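Local atomic coordinates of ubiquitin-conjugating enzyme E2-21 kDa (Pichia angusta, PDB entry 5NL8), a protein that probably accepts activated ubiquitin from an E1 enzyme as a thioester and passes it to target proteins, PEX5 among them, in peroxisome biogenesis. Residues W63-D68 against I80-F85; D76-K81 against D123-K128; M108-V113 against A147-L152; E119-I124 against S153-D158. All blocks are in the same frame, centred on the assembly; numbering follows the deposited sequence.

Interaction 1 (W63-D68 against I80-F85)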
loop_
_atom_site.group_PDB
_atom_site.type_symbol
_atom_site.label_atom_id
_atom_site.label_comp_id
_atom_site.label_asym_id
_atom_site.label_seq_id
_atom_site.Cartn_x
_atom_site.Cartn_y
_atom_site.Cartn_z
ATOM N N TRP A 63 -3.887 -5.169 0.854
ATOM C CA TRP A 63 -4.361 -3.819 0.564
ATOM C C TRP A 63 -4.044 -3.406 -0.870
ATOM O O TRP A 63 -3.049 -3.842 -1.456
ATOM C CB TRP A 63 -3.751 -2.804 1.529
ATOM C CG TRP A 63 -4.417 -2.775 2.857
ATOM C CD1 TRP A 63 -5.474 -1.996 3.225
ATOM C CD2 TRP A 63 -4.073 -3.561 4.001
ATOM N NE1 TRP A 63 -5.808 -2.244 4.538
ATOM C CE2 TRP A 63 -4.966 -3.202 5.038
ATOM C CE3 TRP A 63 -3.099 -4.530 4.260
ATOM C CZ2 TRP A 63 -4.913 -3.782 6.305
ATOM C CZ3 TRP A 63 -3.047 -5.105 5.521
ATOM C CH2 TRP A 63 -3.949 -4.729 6.527
ATOM N N LYS A 64 -4.902 -2.553 -1.421
ATOM C CA LYS A 64 -4.728 -2.039 -2.772
ATOM C C LYS A 64 -4.139 -0.635 -2.724
ATOM O O LYS A 64 -4.426 0.143 -1.811
ATOM C CB LYS A 64 -6.061 -2.034 -3.523
ATOM C CG LYS A 64 -5.981 -2.468 -4.978
ATOM C CD LYS A 64 -7.144 -3.394 -5.326
ATOM C CE LYS A 64 -7.080 -3.888 -6.767
ATOM N NZ LYS A 64 -7.234 -2.778 -7.751
ATOM N N LEU A 65 -3.320 -0.319 -3.716
ATOM C CA LEU A 65 -2.650 0.968 -3.784
ATOM C C LEU A 65 -2.832 1.587 -5.158
ATOM O O LEU A 65 -2.919 0.877 -6.165
ATOM C CB LEU A 65 -1.154 0.822 -3.495
ATOM C CG LEU A 65 -0.674 0.263 -2.160
ATOM C CD1 LEU A 65 0.824 0.056 -2.224
ATOM C CD2 LEU A 65 -1.027 1.201 -1.024
ATOM N N GLU A 66 -2.876 2.914 -5.185
ATOM C CA GLU A 66 -2.851 3.663 -6.429
ATOM C C GLU A 66 -1.621 4.569 -6.452
ATOM O O GLU A 66 -1.299 5.239 -5.461
ATOM C CB GLU A 66 -4.132 4.477 -6.602
ATOM C CG GLU A 66 -4.144 5.343 -7.847
ATOM C CD GLU A 66 -5.463 6.057 -8.045
ATOM O OE1 GLU A 66 -6.515 5.472 -7.708
ATOM O OE2 GLU A 66 -5.450 7.206 -8.532
ATOM N N ILE A 67 -0.933 4.568 -7.592
ATOM C CA ILE A 67 0.339 5.256 -7.741
ATOM C C ILE A 67 0.323 6.212 -8.926
ATOM O O ILE A 67 0.075 5.810 -10.057
ATOM C CB ILE A 67 1.492 4.259 -7.931
ATOM C CG1 ILE A 67 1.524 3.252 -6.780
ATOM C CG2 ILE A 67 2.821 4.988 -8.033
ATOM C CD1 ILE A 67 1.938 1.861 -7.210
ATOM N N ASP A 68 0.591 7.483 -8.656
ATOM C CA ASP A 68 0.672 8.496 -9.697
ATOM C C ASP A 68 2.127 8.887 -9.930
ATOM O O ASP A 68 2.851 9.216 -8.987
ATOM C CB ASP A 68 -0.165 9.720 -9.322
ATOM C CG ASP A 68 -1.645 9.395 -9.185
ATOM O OD1 ASP A 68 -1.977 8.239 -8.850
ATOM O OD2 ASP A 68 -2.478 10.296 -9.418
ATOM N N ILE A 80 1.643 8.199 -3.752
ATOM C CA ILE A 80 0.999 6.914 -3.527
ATOM C C ILE A 80 -0.096 7.020 -2.476
ATOM O O ILE A 80 0.060 7.718 -1.474
ATOM C CB ILE A 80 2.043 5.851 -3.115
ATOM C CG1 ILE A 80 3.105 5.728 -4.210
ATOM C CG2 ILE A 80 1.384 4.511 -2.847
ATOM C CD1 ILE A 80 4.170 4.696 -3.953
ATOM N N LYS A 81 -1.216 6.344 -2.719
ATOM C CA LYS A 81 -2.298 6.321 -1.744
ATOM C C LYS A 81 -2.914 4.931 -1.619
ATOM O O LYS A 81 -2.889 4.146 -2.565
ATOM C CB LYS A 81 -3.387 7.338 -2.113
ATOM C CG LYS A 81 -4.241 6.939 -3.316
ATOM C CD LYS A 81 -5.407 7.902 -3.525
ATOM C CE LYS A 81 -6.317 7.431 -4.655
ATOM N NZ LYS A 81 -7.431 8.384 -4.925
ATOM N N PHE A 82 -3.460 4.632 -0.442
ATOM C CA PHE A 82 -4.260 3.428 -0.254
ATOM C C PHE A 82 -5.650 3.606 -0.856
ATOM O O PHE A 82 -6.221 4.699 -0.812
ATOM C CB PHE A 82 -4.382 3.077 1.233
ATOM C CG PHE A 82 -3.148 2.455 1.811
ATOM C CD1 PHE A 82 -2.123 3.246 2.307
ATOM C CD2 PHE A 82 -3.009 1.079 1.857
ATOM C CE1 PHE A 82 -0.979 2.672 2.837
ATOM C CE2 PHE A 82 -1.867 0.499 2.382
ATOM C CZ PHE A 82 -0.852 1.296 2.874
ATOM N N VAL A 83 -6.190 2.531 -1.417
ATOM C CA VAL A 83 -7.557 2.539 -1.926
ATOM C C VAL A 83 -8.543 2.351 -0.774
ATOM O O VAL A 83 -8.635 1.272 -0.190
ATOM C CB VAL A 83 -7.781 1.440 -2.978
ATOM C CG1 VAL A 83 -9.243 1.403 -3.406
ATOM C CG2 VAL A 83 -6.866 1.655 -4.181
ATOM N N VAL A 84 -9.268 3.417 -0.456
ATOM C CA VAL A 84 -10.217 3.431 0.652
ATOM C C VAL A 84 -11.635 3.700 0.143
ATOM O O VAL A 84 -11.866 4.674 -0.569
ATOM C CB VAL A 84 -9.832 4.503 1.698
ATOM C CG1 VAL A 84 -10.894 4.610 2.780
ATOM C CG2 VAL A 84 -8.462 4.187 2.306
ATOM N N PHE A 85 -12.577 2.830 0.498
ATOM C CA PHE A 85 -13.972 2.997 0.089
ATOM C C PHE A 85 -14.844 3.424 1.267
ATOM O O PHE A 85 -14.464 3.255 2.422
ATOM C CB PHE A 85 -14.529 1.700 -0.509
ATOM C CG PHE A 85 -13.902 1.306 -1.822
ATOM C CD1 PHE A 85 -13.355 2.261 -2.662
ATOM C CD2 PHE A 85 -13.866 -0.025 -2.211
ATOM C CE1 PHE A 85 -12.777 1.894 -3.872
ATOM C CE2 PHE A 85 -13.293 -0.401 -3.416
ATOM C CZ PHE A 85 -12.747 0.559 -4.246
HETATM O O HOH W 1 -7.128 -1.195 0.108
#
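F82, on the edge strand 79-82, leans back against strand 62-68. Its CB points to the face of the sheet that also carries L65, I67 and I80, and CG, anti to the carbonyl carbon (chi1 -76°), turns the ring toward that strand. Over one ring face sits L65 CD2 in a CH-pi contact, its nearest ring atom being F82 CD2; all six F82 ring atoms, out to CZ, lie within 4.1 Å of L65 CD2. W63 CB lies at the edge of this ring, near its plane, 3.9 Å from F82 CE2, and the F82 edge points to the five-membered ring of W63, offset edge-to-face.

The backbone hydrogen bonds of the antiparallel ladder are nearly straight. E66 N donates to K81 O at 2.9 Å and K81 N returns a bond to E66 O, both nearly along the C=O axis, whereas V83 N meets K64 O from above its carbonyl plane. A water joins K64 N to V83 O. On the other face E66 OE1 is 4.1 Å from K81 NZ, beyond salt-bridge range; E66 OE2 instead pairs with R45.

I120, M108 and I142 of helix 135-147 pack on F82, and strand 45-51 flanks strand 62-68.

Interaction 2 (D76-K81 against D123-K128)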
loop_
_atom_site.group_PDB
_atom_site.type_symbol
_atom_site.label_atom_id
_atom_site.label_comp_id
_atom_site.label_asym_id
_atom_site.label_seq_id
_atom_site.Cartn_x
_atom_site.Cartn_y
_atom_site.Cartn_z
ATOM N N ASP A 76 11.686 13.069 -9.205
ATOM C CA ASP A 76 10.790 13.181 -8.064
ATOM C C ASP A 76 10.077 11.853 -7.831
ATOM O O ASP A 76 9.847 11.098 -8.774
ATOM C CB ASP A 76 9.783 14.314 -8.279
ATOM C CG ASP A 76 10.305 15.651 -7.798
ATOM O OD1 ASP A 76 11.052 15.671 -6.797
ATOM O OD2 ASP A 76 9.973 16.682 -8.419
ATOM N N PRO A 77 9.741 11.558 -6.568
ATOM C CA PRO A 77 9.114 10.281 -6.208
ATOM C C PRO A 77 7.655 10.186 -6.644
ATOM O O PRO A 77 7.014 11.212 -6.864
ATOM C CB PRO A 77 9.223 10.263 -4.680
ATOM C CG PRO A 77 9.227 11.701 -4.297
ATOM C CD PRO A 77 9.990 12.401 -5.384
ATOM N N PRO A 78 7.135 8.958 -6.776
ATOM C CA PRO A 78 5.711 8.760 -7.074
ATOM C C PRO A 78 4.837 9.206 -5.911
ATOM O O PRO A 78 5.281 9.146 -4.765
ATOM C CB PRO A 78 5.593 7.246 -7.283
ATOM C CG PRO A 78 6.997 6.759 -7.493
ATOM C CD PRO A 78 7.869 7.683 -6.714
ATOM N N LYS A 79 3.621 9.655 -6.202
ATOM C CA LYS A 79 2.641 9.913 -5.156
ATOM C C LYS A 79 1.797 8.659 -4.986
ATOM O O LYS A 79 1.304 8.102 -5.962
ATOM C CB LYS A 79 1.765 11.122 -5.493
ATOM C CG LYS A 79 2.484 12.458 -5.385
ATOM C CD LYS A 79 1.551 13.617 -5.701
ATOM C CE LYS A 79 2.316 14.927 -5.822
ATOM N NZ LYS A 79 1.517 15.975 -6.518
ATOM N N ILE A 80 1.643 8.199 -3.752
ATOM C CA ILE A 80 0.999 6.914 -3.527
ATOM C C ILE A 80 -0.096 7.020 -2.476
ATOM O O ILE A 80 0.060 7.718 -1.474
ATOM C CB ILE A 80 2.043 5.851 -3.115
ATOM C CG1 ILE A 80 3.105 5.728 -4.210
ATOM C CG2 ILE A 80 1.384 4.511 -2.847
ATOM C CD1 ILE A 80 4.170 4.696 -3.953
ATOM N N LYS A 81 -1.216 6.344 -2.719
ATOM C CA LYS A 81 -2.298 6.321 -1.744
ATOM C C LYS A 81 -2.914 4.931 -1.619
ATOM O O LYS A 81 -2.889 4.146 -2.565
ATOM C CB LYS A 81 -3.387 7.338 -2.113
ATOM C CG LYS A 81 -4.241 6.939 -3.316
ATOM C CD LYS A 81 -5.407 7.902 -3.525
ATOM C CE LYS A 81 -6.317 7.431 -4.655
ATOM N NZ LYS A 81 -7.431 8.384 -4.925
ATOM N N ASP A 123 6.104 13.085 3.213
ATOM C CA ASP A 123 7.357 13.041 3.963
ATOM C C ASP A 123 8.068 11.705 3.803
ATOM O O ASP A 123 9.275 11.662 3.573
ATOM C CB ASP A 123 7.106 13.303 5.452
ATOM C CG ASP A 123 6.745 14.747 5.742
ATOM O OD1 ASP A 123 6.325 15.459 4.806
ATOM O OD2 ASP A 123 6.872 15.165 6.912
ATOM N N ILE A 124 7.306 10.622 3.921
ATOM C CA ILE A 124 7.862 9.271 3.921
ATOM C C ILE A 124 8.763 9.022 2.713
ATOM O O ILE A 124 9.905 8.585 2.865
ATOM C CB ILE A 124 6.743 8.198 3.958
ATOM C CG1 ILE A 124 6.164 8.066 5.370
ATOM C CG2 ILE A 124 7.282 6.843 3.521
ATOM C CD1 ILE A 124 5.161 9.129 5.746
ATOM N N LEU A 125 8.264 9.330 1.521
ATOM C CA LEU A 125 9.037 9.093 0.309
ATOM C C LEU A 125 9.999 10.232 -0.009
ATOM O O LEU A 125 11.098 9.987 -0.504
ATOM C CB LEU A 125 8.110 8.848 -0.883
ATOM C CG LEU A 125 7.611 7.406 -1.015
ATOM C CD1 LEU A 125 6.922 7.191 -2.350
ATOM C CD2 LEU A 125 8.757 6.426 -0.837
ATOM N N GLN A 126 9.598 11.471 0.273
ATOM C CA GLN A 126 10.454 12.613 -0.044
ATOM C C GLN A 126 11.797 12.542 0.683
ATOM O O GLN A 126 12.828 12.941 0.142
ATOM C CB GLN A 126 9.751 13.930 0.288
ATOM C CG GLN A 126 9.240 14.688 -0.933
ATOM C CD GLN A 126 10.326 14.949 -1.966
ATOM O OE1 GLN A 126 10.112 14.771 -3.166
ATOM N NE2 GLN A 126 11.496 15.378 -1.505
ATOM N N GLN A 127 11.783 12.017 1.904
ATOM C CA GLN A 127 12.997 11.942 2.705
ATOM C C GLN A 127 13.916 10.806 2.262
ATOM O O GLN A 127 15.120 10.849 2.502
ATOM C CB GLN A 127 12.650 11.778 4.187
ATOM C CG GLN A 127 11.845 12.929 4.767
ATOM C CD GLN A 127 12.435 14.286 4.434
ATOM O OE1 GLN A 127 11.827 15.080 3.715
ATOM N NE2 GLN A 127 13.623 14.559 4.959
ATOM N N LYS A 128 13.352 9.794 1.612
ATOM C CA LYS A 128 14.133 8.622 1.229
ATOM C C LYS A 128 14.525 8.597 -0.249
ATOM O O LYS A 128 15.603 8.120 -0.596
ATOM C CB LYS A 128 13.364 7.339 1.568
ATOM C CG LYS A 128 13.404 6.948 3.039
ATOM C CD LYS A 128 13.399 5.432 3.213
ATOM C CE LYS A 128 14.790 4.846 2.985
ATOM N NZ LYS A 128 14.870 3.396 3.326
#
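L125 and P77 bury the most surface here, with Q126 third, and the three make a small, largely apolar seam between the proline-rich approach to strand 79-82 and the short helix 122-126. The L125 side chain leaves the helix toward the other segment, CG anti to the carbonyl carbon (chi1 -84°), and its branch CD1 does most of the reaching. L125 CD1 lies 3.5 Å from the carbonyl oxygen P78 O. It also meets the tip of I80, with L125 CD1 4.0 Å from I80 CD1. The two aliphatic chains cross at about a right angle, so they meet through their ends and do not lie alongside each other. Nearer the backbone, L125 CB rests 4.2 Å from P77 CB.

P77 has its second neighbour in Q126. The glutamine chain bends at chi2 (-55°) and brings Q126 OE1 against the proline ring, 3.2 Å from P77 CD and slightly farther from CG. No hydrogen bond crosses between the segments, and the amide oxygen simply abuts ring carbons. The carboxylate of D76 is turned obliquely to the Q126 amide, and its OD2 is bonded to N72. Beyond the seam P77 also touches W129, while I80 reaches I142 of helix 135-147.

Consecutive prolines leading into the fourth strand are a familiar feature of the ubiquitin-conjugating (UBC) fold. Here they pack against the short helix that follows the predicted catalytic cysteine, C121, with the side chain of Q126 about 9 Å from that of C121.

Interaction 3 (M108-V113 against A147-L152)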
loop_
_atom_site.group_PDB
_atom_site.type_symbol
_atom_site.label_atom_id
_atom_site.label_comp_id
_atom_site.label_asym_id
_atom_site.label_seq_id
_atom_site.Cartn_x
_atom_site.Cartn_y
_atom_site.Cartn_z
ATOM N N MET A 108 -7.737 1.703 5.791
ATOM C CA MET A 108 -6.359 1.655 6.283
ATOM C C MET A 108 -6.148 2.591 7.472
ATOM O O MET A 108 -5.911 3.787 7.299
ATOM C CB MET A 108 -5.371 1.994 5.158
ATOM C CG MET A 108 -3.923 2.221 5.616
ATOM S SD MET A 108 -3.271 0.962 6.739
ATOM C CE MET A 108 -3.068 -0.403 5.605
ATOM N N PRO A 109 -6.243 2.043 8.693
ATOM C CA PRO A 109 -5.949 2.794 9.917
ATOM C C PRO A 109 -4.460 2.758 10.248
ATOM O O PRO A 109 -3.920 1.720 10.639
ATOM C CB PRO A 109 -6.776 2.066 10.977
ATOM C CG PRO A 109 -6.837 0.665 10.493
ATOM C CD PRO A 109 -6.780 0.701 8.986
ATOM N N HIS A 110 -3.803 3.899 10.090
ATOM C CA HIS A 110 -2.361 3.974 10.246
ATOM C C HIS A 110 -1.960 5.413 10.531
ATOM O O HIS A 110 -2.527 6.340 9.953
ATOM C CB HIS A 110 -1.660 3.451 8.985
ATOM C CG HIS A 110 -0.173 3.349 9.110
ATOM N ND1 HIS A 110 0.660 4.447 9.028
ATOM C CD2 HIS A 110 0.637 2.278 9.295
ATOM C CE1 HIS A 110 1.915 4.054 9.164
ATOM N NE2 HIS A 110 1.928 2.745 9.325
ATOM N N PRO A 111 -0.996 5.604 11.442
ATOM C CA PRO A 111 -0.500 6.928 11.833
ATOM C C PRO A 111 -0.128 7.842 10.660
ATOM O O PRO A 111 -0.329 9.053 10.766
ATOM C CB PRO A 111 0.734 6.591 12.668
ATOM C CG PRO A 111 0.376 5.294 13.316
ATOM C CD PRO A 111 -0.425 4.536 12.284
ATOM N N ASN A 112 0.383 7.283 9.566
ATOM C CA ASN A 112 0.843 8.101 8.442
ATOM C C ASN A 112 -0.091 8.066 7.226
ATOM O O ASN A 112 0.328 8.355 6.106
ATOM C CB ASN A 112 2.247 7.662 8.015
ATOM C CG ASN A 112 3.249 7.706 9.156
ATOM O OD1 ASN A 112 3.689 6.667 9.649
ATOM N ND2 ASN A 112 3.625 8.909 9.570
ATOM N N VAL A 113 -1.352 7.711 7.450
ATOM C CA VAL A 113 -2.327 7.617 6.366
ATOM C C VAL A 113 -3.621 8.372 6.680
ATOM O O VAL A 113 -4.189 8.223 7.762
ATOM C CB VAL A 113 -2.676 6.137 6.053
ATOM C CG1 VAL A 113 -3.788 6.045 5.015
ATOM C CG2 VAL A 113 -1.443 5.380 5.580
ATOM N N ALA A 147 5.071 -1.606 9.063
ATOM C CA ALA A 147 5.690 -2.167 10.262
ATOM C C ALA A 147 6.428 -1.114 11.091
ATOM O O ALA A 147 6.676 -1.321 12.274
ATOM C CB ALA A 147 6.645 -3.297 9.886
ATOM N N ASN A 148 6.783 0.010 10.474
ATOM C CA ASN A 148 7.524 1.057 11.174
ATOM C C ASN A 148 6.950 2.450 10.954
ATOM O O ASN A 148 7.492 3.227 10.171
ATOM C CB ASN A 148 8.990 1.052 10.742
ATOM C CG ASN A 148 9.654 -0.286 10.960
ATOM O OD1 ASN A 148 9.734 -1.105 10.046
ATOM N ND2 ASN A 148 10.135 -0.518 12.175
ATOM N N PRO A 149 5.856 2.775 11.651
ATOM C CA PRO A 149 5.268 4.113 11.538
ATOM C C PRO A 149 6.170 5.175 12.154
ATOM O O PRO A 149 6.942 4.866 13.060
ATOM C CB PRO A 149 3.954 3.996 12.321
ATOM C CG PRO A 149 3.720 2.520 12.493
ATOM C CD PRO A 149 5.075 1.905 12.546
ATOM N N GLU A 150 6.080 6.404 11.660
ATOM C CA GLU A 150 6.772 7.519 12.292
ATOM C C GLU A 150 5.771 8.547 12.807
ATOM O O GLU A 150 5.144 9.264 12.023
ATOM C CB GLU A 150 7.763 8.175 11.326
ATOM C CG GLU A 150 7.261 8.342 9.905
ATOM C CD GLU A 150 8.001 7.455 8.929
ATOM O OE1 GLU A 150 8.511 7.976 7.913
ATOM O OE2 GLU A 150 8.074 6.233 9.177
ATOM N N PRO A 151 5.616 8.622 14.137
ATOM C CA PRO A 151 4.695 9.568 14.780
ATOM C C PRO A 151 5.111 11.029 14.593
ATOM O O PRO A 151 4.437 11.920 15.104
ATOM C CB PRO A 151 4.754 9.167 16.259
ATOM C CG PRO A 151 6.063 8.468 16.414
ATOM C CD PRO A 151 6.288 7.753 15.118
ATOM N N LEU A 152 6.202 11.264 13.870
ATOM C CA LEU A 152 6.643 12.618 13.555
ATOM C C LEU A 152 5.711 13.301 12.555
ATOM O O LEU A 152 5.420 14.490 12.682
ATOM C CB LEU A 152 8.072 12.603 13.005
ATOM C CG LEU A 152 9.221 12.465 14.009
ATOM C CD1 LEU A 152 10.523 12.986 13.415
ATOM C CD2 LEU A 152 8.898 13.185 15.312
#
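The side-chain amide of N112 spans the contact with two hydrogen bonds to the backbone of a single residue, E150. E150 N donates to N112 OD1 at 3.1 Å, arriving in the carbonyl plane on a lone pair, while N112 ND2 donates to E150 O at 2.9 Å. The second bond leaves in the plane of the amide but meets E150 O from above its carbonyl plane. Together they fix the rotation of the amide about chi2 (109°), and ND2 also bonds to S153 O, so this one nitrogen serves two carbonyls.

P149 packs beside this polar pair. P149 CG approaches the imidazole, 3.6 Å from H110 NE2, and P149 CB lies 3.9 Å from P111 CG, the two proline rings side by side and pointing the same way.

H110, with CG anti to the backbone N (chi1 -174°), folds its ring so that H110 ND1 accepts from N112 N at 2.9 Å in the ring plane, while P111 CD covers one ring face. A type I turn from H110 to V113 closes with V113 N bonded to H110 O, and H110 NE2 bonds to L145 O near the C-terminal end of helix 135-147. Y171 of helix 168-181 touches P111 and P149.

The sequence H110-P111-N112 matches the HPN motif of ubiquitin-conjugating enzymes. Donation by NE2 to L145 O while ND1 accepts implies that the imidazole proton sits on NE2. With its amide engaged at both OD1 and ND2, N112 appears to act structurally in this conformation, although its side chain is about 5 Å from that of C121.

Interaction 4 (E119-I124 against S153-D158)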
loop_
_atom_site.group_PDB
_atom_site.type_symbol
_atom_site.label_atom_id
_atom_site.label_comp_id
_atom_site.label_asym_id
_atom_site.label_seq_id
_atom_site.Cartn_x
_atom_site.Cartn_y
_atom_site.Cartn_z
ATOM N N GLU A 119 -4.516 8.855 1.491
ATOM C CA GLU A 119 -3.245 9.484 1.164
ATOM C C GLU A 119 -2.159 9.146 2.180
ATOM O O GLU A 119 -2.385 9.181 3.393
ATOM C CB GLU A 119 -3.401 11.004 1.063
ATOM C CG GLU A 119 -2.108 11.734 0.721
ATOM C CD GLU A 119 -2.289 13.237 0.606
ATOM O OE1 GLU A 119 -3.408 13.725 0.872
ATOM O OE2 GLU A 119 -1.311 13.927 0.250
ATOM N N ILE A 120 -0.985 8.798 1.665
ATOM C CA ILE A 120 0.198 8.584 2.486
ATOM C C ILE A 120 1.001 9.878 2.529
ATOM O O ILE A 120 1.162 10.546 1.506
ATOM C CB ILE A 120 1.072 7.441 1.934
ATOM C CG1 ILE A 120 0.223 6.191 1.694
ATOM C CG2 ILE A 120 2.236 7.139 2.872
ATOM C CD1 ILE A 120 0.975 5.069 1.010
ATOM N N CYS A 121 1.491 10.235 3.711
ATOM C CA CYS A 121 2.232 11.480 3.891
ATOM C C CYS A 121 3.447 11.552 2.962
ATOM O O CYS A 121 4.244 10.614 2.888
ATOM C CB CYS A 121 2.669 11.634 5.352
ATOM S SG CYS A 121 3.143 13.315 5.821
ATOM N N LEU A 122 3.571 12.673 2.256
ATOM C CA LEU A 122 4.641 12.888 1.284
ATOM C C LEU A 122 6.035 12.815 1.911
ATOM O O LEU A 122 7.022 12.522 1.224
ATOM C CB LEU A 122 4.452 14.242 0.592
ATOM C CG LEU A 122 3.181 14.401 -0.246
ATOM C CD1 LEU A 122 2.834 15.870 -0.432
ATOM C CD2 LEU A 122 3.335 13.712 -1.594
ATOM N N ASP A 123 6.104 13.085 3.213
ATOM C CA ASP A 123 7.357 13.041 3.963
ATOM C C ASP A 123 8.068 11.705 3.803
ATOM O O ASP A 123 9.275 11.662 3.573
ATOM C CB ASP A 123 7.106 13.303 5.452
ATOM C CG ASP A 123 6.745 14.747 5.742
ATOM O OD1 ASP A 123 6.325 15.459 4.806
ATOM O OD2 ASP A 123 6.872 15.165 6.912
ATOM N N ILE A 124 7.306 10.622 3.921
ATOM C CA ILE A 124 7.862 9.271 3.921
ATOM C C ILE A 124 8.763 9.022 2.713
ATOM O O ILE A 124 9.905 8.585 2.865
ATOM C CB ILE A 124 6.743 8.198 3.958
ATOM C CG1 ILE A 124 6.164 8.066 5.370
ATOM C CG2 ILE A 124 7.282 6.843 3.521
ATOM C CD1 ILE A 124 5.161 9.129 5.746
ATOM N N SER A 153 5.244 12.550 11.560
ATOM C CA SER A 153 4.394 13.112 10.510
ATOM C C SER A 153 3.045 12.395 10.389
ATOM O O SER A 153 2.824 11.633 9.447
ATOM C CB SER A 153 5.130 13.071 9.169
ATOM O OG SER A 153 5.888 11.880 9.038
ATOM N N PRO A 154 2.128 12.658 11.334
ATOM C CA PRO A 154 0.847 11.949 11.417
ATOM C C PRO A 154 -0.263 12.524 10.533
ATOM O O PRO A 154 -0.388 13.742 10.398
ATOM C CB PRO A 154 0.474 12.104 12.889
ATOM C CG PRO A 154 1.023 13.445 13.250
ATOM C CD PRO A 154 2.287 13.625 12.438
ATOM N N LEU A 155 -1.060 11.636 9.944
ATOM C CA LEU A 155 -2.274 12.028 9.238
ATOM C C LEU A 155 -3.482 11.435 9.948
ATOM O O LEU A 155 -4.626 11.796 9.667
ATOM C CB LEU A 155 -2.240 11.574 7.774
ATOM C CG LEU A 155 -1.121 12.149 6.903
ATOM C CD1 LEU A 155 -1.280 11.702 5.457
ATOM C CD2 LEU A 155 -1.093 13.663 6.999
ATOM N N ASN A 156 -3.212 10.506 10.860
ATOM C CA ASN A 156 -4.233 9.958 11.743
ATOM C C ASN A 156 -3.801 10.173 13.187
ATOM O O ASN A 156 -2.912 9.486 13.681
ATOM C CB ASN A 156 -4.471 8.471 11.454
ATOM C CG ASN A 156 -5.631 7.883 12.261
ATOM O OD1 ASN A 156 -5.820 8.202 13.437
ATOM N ND2 ASN A 156 -6.410 7.015 11.625
ATOM N N ILE A 157 -4.443 11.127 13.857
ATOM C CA ILE A 157 -4.049 11.536 15.203
ATOM C C ILE A 157 -4.197 10.423 16.242
ATOM O O ILE A 157 -3.291 10.194 17.041
ATOM C CB ILE A 157 -4.862 12.761 15.669
ATOM C CG1 ILE A 157 -4.641 13.936 14.718
ATOM C CG2 ILE A 157 -4.474 13.156 17.085
ATOM C CD1 ILE A 157 -3.186 14.320 14.559
ATOM N N ASP A 158 -5.335 9.735 16.220
ATOM C CA ASP A 158 -5.634 8.696 17.207
ATOM C C ASP A 158 -4.617 7.551 17.197
ATOM O O ASP A 158 -4.130 7.133 18.250
ATOM C CB ASP A 158 -7.040 8.137 16.976
ATOM C CG ASP A 158 -8.133 9.140 17.311
ATOM O OD1 ASP A 158 -7.977 9.896 18.295
ATOM O OD2 ASP A 158 -9.151 9.172 16.589
#
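L155 overlaps the backbone that leads into C121, the predicted thioester cysteine, and does so chiefly through one methyl. CG is anti to the carbonyl carbon (chi1 -62°), and L155 CD1 drops onto the chain at 3.4 Å from E119 O and 3.6 Å from C121 N. The same L155 CD1 lies 4.0 Å from C121 CB and so covers the base of the cysteine, while SG is met more closely by S153.

With SG anti to the backbone N (chi1 -162°), C121 extends toward the other segment and places C121 SG 3.9 Å from S153 CB, near S153 O as well. The backbone directs S153 CB toward both this sulfur and D123, whose OD2 comes within 3.5 Å of S153 CB. No hydrogen bond joins the two segments; they meet by van der Waals contact. The D123 carboxylate may disfavour the thiolate form of C121, whereas the N-terminal end of helix 122-126, just past the cysteine, would probably act the other way.

P111 O accepts backbone hydrogen bonds from L155 and N156; these and a bond between N112 and C121 link both segments to a third piece of chain. Beyond L155, N156 is the N-cap of helix 157-164, with OD1 accepting from M159 N.

A cysteine just ahead of a short helix, faced by a loop that follows helix 135-147, is the active-site arrangement of the UBC fold.

Interaction 1 is the sheet part of the set, partly buried, and combines a backbone ladder with aromatic packing. Interaction 2 shares I80 and K81 with it but lies at the surface, where carbon contacts replace hydrogen bonds between segments. Interactions 3 and 4, whose centres are 6 Å apart, surround the predicted active-site cysteine: the buried interaction 3 relies on directed amide bonds, while the partly buried interaction 4 touches only by packing between its own segments and is joined to interaction 3 by hydrogen bonds. Helix 122-126 serves both 2 and 4. I120 packs on F82, and M108 on W63 and F82, linking interaction 1 to the active-site loops.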